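Long-range contacts in NAD_Gly3P_dh, NAD-dependent glycerol-3-phosphate dehydrogenase (Streptosporangium roseum, PDB 5OCM), which probably reduces imines to amines with NADPH, as an imine reductase related to the beta-hydroxyacid dehydrogenases, and binds NADP+: residues L134-P138 and D162-S166; L265-A269 and M282-F286. One frame throughout, in Å; residues are numbered along the deposited sequence.

Contact 1: residues L134-P138 and D162-S166; sequences LYSGP and DHGLS
A polar strand-end to helix-start contact, centred on a serine pair, joins the end of strand 131-136 to the turn that opens helix 165-192. S136 and S166 meet hydroxyl to hydroxyl: S136 OG donates to S166 OG over 2.7 Å, and S166 OG in turn is hydrogen-bonded to the carbonyl of D116. The chain S136 to S166 to D116 thus gives both buried hydroxyls a partner and ties the helix's first turn to two strands. S136 OG is anti to the carbonyl carbon, beside the backbone N (chi1 -52°), which turns it to the helix start. S136 CB rests 3.2 Å from D162 O, the carbonyl that also receives L165 N in a type I turn.

The second half of the contact is the H163 ring, which G137 CA covers on one face, 3.8 Å from the centroid and 25° off the ring normal, a CH-pi contact. A CB at position 137 would collide with H163 NE2 and P138 CD, and at this backbone conformation with the carbonyl O of S136, so only glycine fits easily. P138 CD lies 3.7 Å from H163 NE2, and that nitrogen is held by a hydrogen bond to the carbonyl of Y114. D162 OD1 accepts G164 N at 2.9 Å from above the carboxylate plane, a capping bond, and also pairs with R101.

In the sheet, 131-136 runs between strands 113-120 and 155-160; L134 touches Y169 and L173 of the long helix and F204 of the second subunit, while L159 packs against S136 and S166.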
ATOM      1  N   LEU A 134      13.740  -1.108  13.303  1.00 14.05           N
ATOM      2  CA  LEU A 134      13.004  -1.434  14.552  1.00 14.53           C
ATOM      3  C   LEU A 134      13.895  -2.326  15.402  1.00 14.42           C
ATOM      4  O   LEU A 134      14.507  -3.234  14.870  1.00 14.46           O
ATOM      5  CB  LEU A 134      11.745  -2.203  14.224  1.00 15.94           C
ATOM      6  CG  LEU A 134      10.857  -1.596  13.172  1.00 16.06           C
ATOM      7  CD1 LEU A 134       9.622  -2.457  12.925  1.00 17.44           C
ATOM      8  CD2 LEU A 134      10.436  -0.193  13.568  1.00 18.04           C
ATOM      9  N   TYR A 135      13.925  -2.068  16.715  1.00 11.26           N
ATOM     10  CA  TYR A 135      14.784  -2.856  17.618  1.00 11.58           C
ATOM     11  C   TYR A 135      13.962  -3.333  18.805  1.00 12.55           C
ATOM     12  O   TYR A 135      13.088  -2.601  19.310  1.00 12.65           O
ATOM     13  CB  TYR A 135      15.927  -1.983  18.142  1.00 12.27           C
ATOM     14  CG  TYR A 135      16.930  -1.653  17.102  1.00 13.43           C
ATOM     15  CD1 TYR A 135      16.755  -0.565  16.253  1.00 12.82           C
ATOM     16  CD2 TYR A 135      18.035  -2.472  16.885  1.00 15.32           C
ATOM     17  CE1 TYR A 135      17.647  -0.307  15.226  1.00 14.15           C
ATOM     18  CE2 TYR A 135      18.923  -2.238  15.877  1.00 14.67           C
ATOM     19  CZ  TYR A 135      18.742  -1.125  15.052  1.00 15.98           C
ATOM     20  OH  TYR A 135      19.584  -0.877  14.029  1.00 15.79           O
ATOM     21  N   SER A 136      14.291  -4.537  19.265  1.00 13.23           N
ATOM     22  CA  SER A 136      13.739  -5.065  20.494  1.00 13.29           C
ATOM     23  C   SER A 136      14.798  -5.681  21.316  1.00 13.48           C
ATOM     24  O   SER A 136      15.838  -6.150  20.803  1.00 14.76           O
ATOM     25  CB  SER A 136      12.714  -6.176  20.192  1.00 15.89           C
ATOM     26  OG  SER A 136      11.784  -5.724  19.278  1.00 20.91           O
ATOM     27  N   GLY A 137      14.545  -5.706  22.621  1.00 13.14           N
ATOM     28  CA  GLY A 137      15.534  -6.233  23.599  1.00 15.28           C
ATOM     29  C   GLY A 137      15.614  -5.253  24.747  1.00 15.26           C
ATOM     30  O   GLY A 137      14.716  -4.432  24.933  1.00 13.83           O
ATOM     31  N   PRO A 138      16.675  -5.339  25.543  1.00 16.67           N
ATOM     32  CA  PRO A 138      16.732  -4.459  26.756  1.00 16.95           C
ATOM     33  C   PRO A 138      16.824  -3.018  26.419  1.00 18.13           C
ATOM     34  O   PRO A 138      17.669  -2.605  25.593  1.00 18.23           O
ATOM     35  CB  PRO A 138      17.984  -4.927  27.501  1.00 17.76           C
ATOM     36  CG  PRO A 138      18.553  -6.038  26.717  1.00 19.08           C
ATOM     37  CD  PRO A 138      17.791  -6.309  25.470  1.00 18.13           C
ATOM     38  N   ASP A 162      10.566  -7.613  24.570  1.00 17.70           N
ATOM     39  CA  ASP A 162      10.504  -8.900  23.917  1.00 15.86           C
ATOM     40  C   ASP A 162      11.231  -8.902  22.594  1.00 15.58           C
ATOM     41  O   ASP A 162      10.777  -8.287  21.626  1.00 13.27           O
ATOM     42  CB  ASP A 162       9.012  -9.335  23.728  1.00 15.78           C
ATOM     43  CG  ASP A 162       8.830 -10.525  22.782  1.00 15.24           C
ATOM     44  OD1 ASP A 162       9.702 -11.422  22.624  1.00 13.79           O
ATOM     45  OD2 ASP A 162       7.739 -10.569  22.167  1.00 17.09           O
ATOM     46  N   HIS A 163      12.305  -9.674  22.510  1.00 17.33           N
ATOM     47  CA  HIS A 163      13.147  -9.757  21.310  1.00 16.99           C
ATOM     48  C   HIS A 163      12.376 -10.159  20.069  1.00 18.19           C
ATOM     49  O   HIS A 163      12.734  -9.744  18.986  1.00 21.11           O
ATOM     50  CB  HIS A 163      14.282 -10.730  21.536  1.00 18.79           C
ATOM     51  CG  HIS A 163      15.312 -10.249  22.513  1.00 18.45           C
ATOM     52  ND1 HIS A 163      15.257 -10.549  23.856  1.00 17.19           N
ATOM     53  CD2 HIS A 163      16.425  -9.509  22.333  1.00 16.67           C
ATOM     54  CE1 HIS A 163      16.307 -10.044  24.464  1.00 17.75           C
ATOM     55  NE2 HIS A 163      17.020  -9.374  23.558  1.00 18.10           N
ATOM     56  N   GLY A 164      11.314 -10.970  20.207  1.00 15.95           N
ATOM     57  CA  GLY A 164      10.486 -11.367  19.076  1.00 16.07           C
ATOM     58  C   GLY A 164       9.649 -10.321  18.445  1.00 16.61           C
ATOM     59  O   GLY A 164       9.120 -10.514  17.341  1.00 17.90           O
ATOM     60  N   LEU A 165       9.488  -9.158  19.064  1.00 17.34           N
ATOM     61  CA  LEU A 165       8.565  -8.110  18.512  1.00 16.24           C
ATOM     62  C   LEU A 165       9.056  -7.620  17.198  1.00 16.22           C
ATOM     63  O   LEU A 165       8.237  -7.337  16.315  1.00 13.96           O
ATOM     64  CB  LEU A 165       8.463  -6.914  19.457  1.00 18.24           C
ATOM     65  CG  LEU A 165       7.474  -7.057  20.614  1.00 22.39           C
ATOM     66  CD1 LEU A 165       7.715  -5.875  21.590  1.00 25.16           C
ATOM     67  CD2 LEU A 165       6.045  -7.146  20.100  1.00 25.32           C
ATOM     68  N   SER A 166      10.387  -7.427  17.034  1.00 14.72           N
ATOM     69  CA  SER A 166      10.925  -6.904  15.807  1.00 14.78           C
ATOM     70  C   SER A 166      10.502  -7.746  14.603  1.00 15.30           C
ATOM     71  O   SER A 166      10.058  -7.202  13.561  1.00 13.03           O
ATOM     72  CB  SER A 166      12.455  -6.774  15.887  1.00 16.81           C
ATOM     73  OG  SER A 166      12.792  -5.736  16.784  1.00 18.11           O
TER

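Contact 2: residues L265-A269 and M282-F286; sequences LADRA and MIEQF
Q285 lies obliquely across R268, with its amide plane turned 75° from the guanidinium plane, while M282 reaches to the backbone of helix 257-271. No direct hydrogen bond links 265-269 to 282-286; water joins them. The Q285 chain is bent at chi2 (-52°), which brings OE1 within 3.2 Å of R268 CB and sets NE2 near the backbone of A269. A water accepts from R268 NH2 at 2.7 Å, in the plane at the guanidinium edge, and donates to both Q285 O and Q285 OE1, so one molecule closes a ring through the glutamine. With Q285 cut back to an alanine, the water would keep the backbone O but lose OE1, and is likely to sit less firmly between R268 and the 282-286 segment, with R268 CB left without its amide neighbour.

M282 is bent at both chi2 and chi3, curling its thioether end against the helix: CE sits 3.5 Å from L265 O and SD 3.8 Å from A269 CB. The methyl CE lies against the L265 carbonyl and CB, while SD packs on A269 CB in an apolar contact. At the other end L265 and F286 cross at about a right angle, L265 CD1 lying 4.0 Å from F286 CE1 and approaching the ring obliquely.

The second subunit adds to both sides: R268 NH1 forms a salt bridge with E257 of that subunit, and its L185 packs on M282 and F286. This is short helix-on-helix packing, a weakly bonded helix at about 283-286 packed on helix 257-271 in the all-helical C-terminal domain, at the dimer interface, consistent with the intertwined dimers of imine reductases.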
ATOM      1  N   LEU A 265     -12.476 -13.167  -0.409  1.00 17.35           N
ATOM      2  CA  LEU A 265     -12.419 -12.821   1.010  1.00 18.69           C
ATOM      3  C   LEU A 265     -13.607 -11.947   1.365  1.00 16.33           C
ATOM      4  O   LEU A 265     -14.236 -12.174   2.428  1.00 17.00           O
ATOM      5  CB  LEU A 265     -11.099 -12.108   1.324  1.00 18.36           C
ATOM      6  CG  LEU A 265      -9.844 -12.964   1.323  1.00 18.42           C
ATOM      7  CD1 LEU A 265      -8.558 -12.109   1.240  1.00 19.53           C
ATOM      8  CD2 LEU A 265      -9.722 -13.863   2.532  1.00 21.68           C
ATOM      9  N   ALA A 266     -13.932 -10.958   0.530  1.00 14.73           N
ATOM     10  CA  ALA A 266     -15.060 -10.117   0.800  1.00 15.80           C
ATOM     11  C   ALA A 266     -16.412 -10.926   0.804  1.00 18.25           C
ATOM     12  O   ALA A 266     -17.315 -10.649   1.582  1.00 18.57           O
ATOM     13  CB  ALA A 266     -15.137  -8.979  -0.174  1.00 15.74           C
ATOM     14  N   ASP A 267     -16.512 -11.916  -0.053  1.00 19.82           N
ATOM     15  CA  ASP A 267     -17.699 -12.797  -0.102  1.00 20.34           C
ATOM     16  C   ASP A 267     -17.937 -13.538   1.202  1.00 21.12           C
ATOM     17  O   ASP A 267     -19.092 -13.814   1.524  1.00 18.08           O
ATOM     18  CB  ASP A 267     -17.580 -13.847  -1.245  1.00 24.96           C
ATOM     19  CG  ASP A 267     -17.890 -13.279  -2.587  1.00 27.77           C
ATOM     20  OD1 ASP A 267     -18.476 -12.163  -2.700  1.00 36.68           O
ATOM     21  OD2 ASP A 267     -17.520 -13.976  -3.542  1.00 37.28           O
ATOM     22  N   ARG A 268     -16.893 -13.816   1.972  1.00 18.02           N
ATOM     23  CA  ARG A 268     -17.054 -14.397   3.288  1.00 19.69           C
ATOM     24  C   ARG A 268     -17.733 -13.422   4.250  1.00 19.92           C
ATOM     25  O   ARG A 268     -18.601 -13.835   5.050  1.00 19.06           O
ATOM     26  CB  ARG A 268     -15.752 -14.889   3.871  1.00 20.75           C
ATOM     27  CG  ARG A 268     -15.124 -15.974   3.027  1.00 23.66           C
ATOM     28  CD  ARG A 268     -13.817 -16.418   3.551  1.00 22.97           C
ATOM     29  NE  ARG A 268     -13.141 -17.229   2.543  1.00 21.10           N
ATOM     30  CZ  ARG A 268     -11.885 -17.632   2.623  1.00 26.38           C
ATOM     31  NH1 ARG A 268     -11.367 -18.372   1.643  1.00 27.52           N
ATOM     32  NH2 ARG A 268     -11.108 -17.287   3.666  1.00 23.80           N
ATOM     33  N   ALA A 269     -17.402 -12.135   4.147  1.00 17.47           N
ATOM     34  CA  ALA A 269     -18.064 -11.139   4.965  1.00 19.19           C
ATOM     35  C   ALA A 269     -19.530 -11.019   4.530  1.00 19.58           C
ATOM     36  O   ALA A 269     -20.427 -10.893   5.343  1.00 18.34           O
ATOM     37  CB  ALA A 269     -17.367  -9.792   4.832  1.00 18.65           C
ATOM     38  N   MET A 282     -13.598  -6.549   7.624  1.00 14.33           N
ATOM     39  CA  MET A 282     -12.772  -7.584   7.009  1.00 14.42           C
ATOM     40  C   MET A 282     -11.713  -8.148   7.929  1.00 14.60           C
ATOM     41  O   MET A 282     -11.228  -9.264   7.675  1.00 13.23           O
ATOM     42  CB  MET A 282     -12.113  -7.052   5.740  1.00 16.11           C
ATOM     43  CG  MET A 282     -13.111  -6.847   4.618  1.00 18.05           C
ATOM     44  SD  MET A 282     -13.888  -8.367   4.033  1.00 18.49           S
ATOM     45  CE  MET A 282     -12.477  -9.333   3.604  1.00 22.64           C
ATOM     46  N   ILE A 283     -11.366  -7.453   9.022  1.00 13.10           N
ATOM     47  CA  ILE A 283     -10.443  -8.009   9.974  1.00 13.49           C
ATOM     48  C   ILE A 283     -10.859  -9.418  10.403  1.00 14.24           C
ATOM     49  O   ILE A 283      -9.985 -10.282  10.654  1.00 15.00           O
ATOM     50  CB  ILE A 283     -10.326  -7.104  11.261  1.00 13.69           C
ATOM     51  CG1 ILE A 283      -9.246  -7.583  12.205  1.00 15.34           C
ATOM     52  CG2 ILE A 283     -11.634  -6.977  12.036  1.00 14.60           C
ATOM     53  CD1 ILE A 283      -7.869  -7.411  11.615  1.00 13.62           C
ATOM     54  N   GLU A 284     -12.180  -9.666  10.486  1.00 15.77           N
ATOM     55  CA  GLU A 284     -12.666 -10.972  10.948  1.00 18.56           C
ATOM     56  C   GLU A 284     -12.260 -12.107   9.984  1.00 16.88           C
ATOM     57  O   GLU A 284     -12.113 -13.237  10.407  1.00 18.14           O
ATOM     58  CB  GLU A 284     -14.186 -10.964  11.156  1.00 21.20           C
ATOM     59  CG  GLU A 284     -14.634  -9.936  12.192  1.00 27.42           C
ATOM     60  CD  GLU A 284     -16.086  -9.971  12.578  1.00 28.97           C
ATOM     61  OE1 GLU A 284     -16.846 -10.630  11.890  1.00 29.79           O
ATOM     62  OE2 GLU A 284     -16.430  -9.337  13.589  1.00 29.55           O
ATOM     63  N   GLN A 285     -12.022 -11.792   8.706  1.00 15.05           N
ATOM     64  CA  GLN A 285     -11.564 -12.810   7.760  1.00 15.96           C
ATOM     65  C   GLN A 285     -10.087 -13.171   7.890  1.00 18.50           C
ATOM     66  O   GLN A 285      -9.657 -14.175   7.350  1.00 17.86           O
ATOM     67  CB  GLN A 285     -11.878 -12.386   6.335  1.00 17.29           C
ATOM     68  CG  GLN A 285     -13.362 -12.064   6.139  1.00 17.43           C
ATOM     69  CD  GLN A 285     -14.242 -13.205   6.643  1.00 18.79           C
ATOM     70  OE1 GLN A 285     -13.898 -14.401   6.487  1.00 20.97           O
ATOM     71  NE2 GLN A 285     -15.344 -12.858   7.283  1.00 19.42           N
ATOM     72  N   PHE A 286      -9.308 -12.368   8.620  1.00 17.69           N
ATOM     73  CA  PHE A 286      -7.874 -12.613   8.799  1.00 17.99           C
ATOM     74  C   PHE A 286      -7.490 -13.239  10.110  1.00 17.93           C
ATOM     75  O   PHE A 286      -6.372 -13.774  10.204  1.00 18.45           O
ATOM     76  CB  PHE A 286      -7.086 -11.356   8.499  1.00 16.94           C
ATOM     77  CG  PHE A 286      -7.306 -10.838   7.106  1.00 16.15           C
ATOM     78  CD1 PHE A 286      -6.792 -11.509   6.002  1.00 18.04           C
ATOM     79  CD2 PHE A 286      -8.078  -9.734   6.879  1.00 16.58           C
ATOM     80  CE1 PHE A 286      -7.027 -11.040   4.721  1.00 16.29           C
ATOM     81  CE2 PHE A 286      -8.311  -9.258   5.605  1.00 15.00           C
ATOM     82  CZ  PHE A 286      -7.821  -9.943   4.506  1.00 16.05           C
TER
HETATM   83  O   HOH W   1     -11.490 -15.700   5.818  1.00 21.34           O

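In the fold
Contact 1 and contact 2 share no secondary-structure element and lie about 31 Å apart between centres, with nearest atoms about 16 Å apart. Contact 1, about 13 Å from the chain's centre, bridges the nucleotide-binding domain and the helix leading out of it; contact 2, about 25 Å out, lies wholly within the C-terminal helical domain. Both bury about 300 Å², yet by different means. The first uses a direct hydroxyl bond and a glycine-on-ring contact, the second sulfur and methyl packing plus one water. Distance from the centre does not mean exposure: five of seven touching residues are buried in contact 2, against five of nine in the partly buried contact 1, and the second subunit reaches both.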